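Local coordinates for protein probable adenylyl-sulfate kinase (Synechocystis sp., PDB 5CB8) that phosphorylates adenosine 5'-phosphosulfate at its 3'-hydroxyl with ATP, yielding 3'-phosphoadenylyl sulfate, the activated form of sulfate, at residues K140-K145 and K152-I157. Sequence-based numbering, arbitrary orientation.
Sequences KGLYAK and KGFTGI. With ADX (adenosine-5'-phosphosulfate), chain G.
Phe-154 reaches from loop 152-157 toward Leu-142 and Tyr-143 in the first turn of helix 142-148, lodging between that helix and the adenine of adenosine-5'-phosphosulfate. Its CB skirts the amino group of the base, and with CG anti to the backbone N (chi1 -169°) the ring is carried across to the helix. Phe-154 CD1 lies 3.4 Å from C6 of the adenine. Phe-154 CE1 approaches Leu-142 CB at 3.5 Å, and its CZ touches the same carbon. The edge of the phenylalanine is turned to Tyr-143: Phe-154 CE2 stands over the centre of the tyrosine ring, 3.6 Å above its plane, making a T-shaped stack with planes at 80°. Ile-157 CD1 borders the tyrosine edge, 4.0 Å from Tyr-143 CD2. The Tyr-143 hydroxyl bonds to Ser-34 O and accepts from a water that also donates to Thr-155 O, tying the helix to this loop and to that of Ser-34. The base is further fixed by an almost straight bond, 2.9 Å from its N6 to Gly-153 O, while Leu-142 CD1 packs against the ribose at O2' and C2'. The contact thus forms one wall of the substrate pocket, with helix 131-137 packed against Tyr-143 and Ile-157, in the connection leading to strand 169-171 at the sheet margin.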
ATOM      1  N   LYS B 140     -11.342  10.720 -22.845  1.00 16.30           N
ATOM      2  CA  LYS B 140     -12.139  11.187 -21.710  1.00 20.29           C
ATOM      3  C   LYS B 140     -12.454  12.674 -21.794  1.00 18.95           C
ATOM      4  O   LYS B 140     -12.958  13.256 -20.834  1.00 18.99           O
ATOM      5  CB  LYS B 140     -11.405  10.897 -20.397  1.00 20.08           C
ATOM      6  CG  LYS B 140     -11.092   9.418 -20.178  1.00 26.14           C
ATOM      7  CD  LYS B 140     -10.382   9.212 -18.852  1.00 30.44           C
ATOM      8  CE  LYS B 140      -9.834   7.797 -18.732  1.00 38.36           C
ATOM      9  NZ  LYS B 140      -8.981   7.675 -17.516  1.00 38.50           N
ATOM     10  N   GLY B 141     -12.138  13.291 -22.930  1.00 16.38           N
ATOM     11  CA  GLY B 141     -12.444  14.697 -23.154  1.00 22.23           C
ATOM     12  C   GLY B 141     -11.501  15.648 -22.439  1.00 19.95           C
ATOM     13  O   GLY B 141     -11.747  16.857 -22.396  1.00 17.28           O
ATOM     14  N   LEU B 142     -10.415  15.117 -21.888  1.00 16.65           N
ATOM     15  CA  LEU B 142      -9.522  15.915 -21.051  1.00 15.39           C
ATOM     16  C   LEU B 142      -8.638  16.883 -21.832  1.00 15.58           C
ATOM     17  O   LEU B 142      -8.326  17.972 -21.342  1.00 15.81           O
ATOM     18  CB  LEU B 142      -8.656  15.009 -20.178  1.00 18.65           C
ATOM     19  CG  LEU B 142      -9.427  14.089 -19.236  1.00 24.29           C
ATOM     20  CD1 LEU B 142      -8.486  13.040 -18.631  1.00 26.45           C
ATOM     21  CD2 LEU B 142     -10.094  14.911 -18.155  1.00 28.52           C
ATOM     22  N   TYR B 143      -8.231  16.506 -23.041  1.00 14.62           N
ATOM     23  CA  TYR B 143      -7.403  17.401 -23.845  1.00 14.71           C
ATOM     24  C   TYR B 143      -8.159  18.677 -24.222  1.00 15.21           C
ATOM     25  O   TYR B 143      -7.597  19.773 -24.202  1.00 15.67           O
ATOM     26  CB  TYR B 143      -6.892  16.681 -25.104  1.00 14.96           C
ATOM     27  CG  TYR B 143      -5.772  15.718 -24.789  1.00 16.01           C
ATOM     28  CD1 TYR B 143      -6.039  14.397 -24.441  1.00 16.42           C
ATOM     29  CD2 TYR B 143      -4.448  16.135 -24.817  1.00 19.13           C
ATOM     30  CE1 TYR B 143      -5.007  13.514 -24.145  1.00 15.24           C
ATOM     31  CE2 TYR B 143      -3.413  15.258 -24.525  1.00 17.69           C
ATOM     32  CZ  TYR B 143      -3.699  13.954 -24.192  1.00 18.53           C
ATOM     33  OH  TYR B 143      -2.661  13.090 -23.895  1.00 16.46           O
ATOM     34  N   ALA B 144      -9.432  18.539 -24.573  1.00 15.73           N
ATOM     35  CA  ALA B 144     -10.197  19.717 -24.958  1.00 16.31           C
ATOM     36  C   ALA B 144     -10.351  20.633 -23.742  1.00 16.13           C
ATOM     37  O   ALA B 144     -10.319  21.861 -23.871  1.00 16.93           O
ATOM     38  CB  ALA B 144     -11.549  19.327 -25.544  1.00 19.62           C
ATOM     39  N   LYS B 145     -10.512  20.041 -22.560  1.00 15.75           N
ATOM     40  CA  LYS B 145     -10.637  20.838 -21.343  1.00 16.58           C
ATOM     41  C   LYS B 145      -9.322  21.526 -20.976  1.00 15.32           C
ATOM     42  O   LYS B 145      -9.322  22.623 -20.399  1.00 17.75           O
ATOM     43  CB  LYS B 145     -11.130  19.977 -20.170  1.00 17.75           C
ATOM     44  CG  LYS B 145     -12.587  19.531 -20.313  1.00 17.59           C
ATOM     45  CD  LYS B 145     -13.037  18.702 -19.108  1.00 17.24           C
ATOM     46  CE  LYS B 145     -14.553  18.537 -19.059  1.00 26.66           C
ATOM     47  NZ  LYS B 145     -15.061  17.730 -20.195  1.00 34.10           N
ATOM     48  N   LYS B 152      -6.360  22.908 -15.470  1.00 15.48           N
ATOM     49  CA  LYS B 152      -5.010  23.482 -15.486  1.00 14.93           C
ATOM     50  C   LYS B 152      -3.990  22.386 -15.234  1.00 15.28           C
ATOM     51  O   LYS B 152      -4.297  21.410 -14.556  1.00 16.74           O
ATOM     52  CB  LYS B 152      -4.854  24.504 -14.357  1.00 23.17           C
ATOM     53  CG  LYS B 152      -6.029  25.447 -14.182  1.00 33.29           C
ATOM     54  CD  LYS B 152      -6.124  26.407 -15.345  1.00 24.08           C
ATOM     55  CE  LYS B 152      -7.262  27.403 -15.130  1.00 25.52           C
ATOM     56  NZ  LYS B 152      -7.469  28.175 -16.374  1.00 17.54           N
ATOM     57  N   GLY B 153      -2.779  22.536 -15.764  1.00 14.45           N
ATOM     58  CA  GLY B 153      -1.714  21.595 -15.439  1.00 15.73           C
ATOM     59  C   GLY B 153      -1.958  20.189 -15.944  1.00 18.31           C
ATOM     60  O   GLY B 153      -1.717  19.211 -15.232  1.00 15.23           O
ATOM     61  N   PHE B 154      -2.426  20.088 -17.182  1.00 13.48           N
ATOM     62  CA  PHE B 154      -2.648  18.791 -17.804  1.00 17.28           C
ATOM     63  C   PHE B 154      -1.404  18.319 -18.536  1.00 13.05           C
ATOM     64  O   PHE B 154      -0.856  19.028 -19.379  1.00 16.07           O
ATOM     65  CB  PHE B 154      -3.831  18.847 -18.768  1.00 14.44           C
ATOM     66  CG  PHE B 154      -4.279  17.492 -19.242  1.00 14.54           C
ATOM     67  CD1 PHE B 154      -4.996  16.652 -18.396  1.00 15.03           C
ATOM     68  CD2 PHE B 154      -3.985  17.062 -20.530  1.00 20.21           C
ATOM     69  CE1 PHE B 154      -5.406  15.397 -18.822  1.00 18.20           C
ATOM     70  CE2 PHE B 154      -4.390  15.805 -20.965  1.00 17.30           C
ATOM     71  CZ  PHE B 154      -5.096  14.973 -20.110  1.00 15.70           C
ATOM     72  N   THR B 155      -0.966  17.110 -18.197  1.00 12.73           N
ATOM     73  CA  THR B 155       0.245  16.517 -18.752  1.00 12.73           C
ATOM     74  C   THR B 155       0.311  16.617 -20.268  1.00 17.43           C
ATOM     75  O   THR B 155      -0.624  16.200 -20.972  1.00 13.92           O
ATOM     76  CB  THR B 155       0.307  15.036 -18.368  1.00 14.08           C
ATOM     77  OG1 THR B 155       0.243  14.929 -16.934  1.00 13.74           O
ATOM     78  CG2 THR B 155       1.592  14.393 -18.889  1.00 13.34           C
ATOM     79  N   GLY B 156       1.415  17.163 -20.771  1.00 14.68           N
ATOM     80  CA  GLY B 156       1.626  17.229 -22.207  1.00 17.60           C
ATOM     81  C   GLY B 156       1.116  18.504 -22.855  1.00 21.11           C
ATOM     82  O   GLY B 156       1.502  18.825 -23.977  1.00 17.96           O
ATOM     83  N   ILE B 157       0.247  19.228 -22.154  1.00 14.51           N
ATOM     84  CA  ILE B 157      -0.313  20.478 -22.675  1.00 15.07           C
ATOM     85  C   ILE B 157       0.241  21.676 -21.900  1.00 21.03           C
ATOM     86  O   ILE B 157       0.836  22.594 -22.480  1.00 19.97           O
ATOM     87  CB  ILE B 157      -1.849  20.488 -22.602  1.00 18.12           C
ATOM     88  CG1 ILE B 157      -2.438  19.332 -23.416  1.00 22.84           C
ATOM     89  CG2 ILE B 157      -2.397  21.818 -23.121  1.00 19.86           C
ATOM     90  CD1 ILE B 157      -2.060  19.377 -24.901  1.00 22.75           C
TER
HETATM   91  SB  ADX G 301       0.256  10.926 -12.230  1.00 13.95           S
HETATM   92  O1B ADX G 301       0.166  11.226 -10.796  1.00 14.18           O
HETATM   93  O2B ADX G 301       1.008   9.682 -12.475  1.00 14.54           O
HETATM   94  O3B ADX G 301       0.880  12.065 -12.916  1.00 13.25           O
HETATM   95  PA  ADX G 301      -2.049   9.470 -12.687  1.00 14.47           P
HETATM   96  O1A ADX G 301      -2.095   8.972 -11.246  1.00 13.39           O
HETATM   97  O2A ADX G 301      -1.670   8.369 -13.673  1.00 12.43           O
HETATM   98  O3A ADX G 301      -1.136  10.770 -12.803  1.00 14.20           O
HETATM   99  O5' ADX G 301      -3.517   9.999 -13.050  1.00 13.74           O
HETATM  100  C5' ADX G 301      -3.790  10.431 -14.350  1.00 13.53           C
HETATM  101  C4' ADX G 301      -5.174  10.401 -14.699  1.00 19.12           C
HETATM  102  O4' ADX G 301      -5.851  11.507 -13.999  1.00 20.96           O
HETATM  103  C3' ADX G 301      -5.367  10.626 -16.135  1.00 31.36           C
HETATM  104  O3' ADX G 301      -5.619   9.436 -16.742  1.00 38.44           O
HETATM  105  C2' ADX G 301      -6.560  11.497 -16.239  1.00 37.22           C
HETATM  106  O2' ADX G 301      -7.662  10.740 -16.448  1.00 48.90           O
HETATM  107  C1' ADX G 301      -6.703  12.168 -14.912  1.00 26.83           C
HETATM  108  N9  ADX G 301      -6.404  13.570 -14.881  1.00 24.54           N
HETATM  109  C8  ADX G 301      -7.167  14.542 -14.325  1.00 22.23           C
HETATM  110  N7  ADX G 301      -6.481  15.689 -14.341  1.00 18.79           N
HETATM  111  C5  ADX G 301      -5.266  15.459 -14.898  1.00 18.15           C
HETATM  112  C6  ADX G 301      -4.162  16.272 -15.149  1.00 14.88           C
HETATM  113  N6  ADX G 301      -4.161  17.671 -14.756  1.00 14.62           N
HETATM  114  N1  ADX G 301      -3.076  15.727 -15.737  1.00 17.18           N
HETATM  115  C2  ADX G 301      -3.049  14.415 -16.061  1.00 16.78           C
HETATM  116  N3  ADX G 301      -4.092  13.606 -15.822  1.00 16.84           N
HETATM  117  C4  ADX G 301      -5.213  14.099 -15.240  1.00 20.04           C
HETATM  118  O   HOH W   1      -1.319  13.475 -21.385  1.00 14.45           O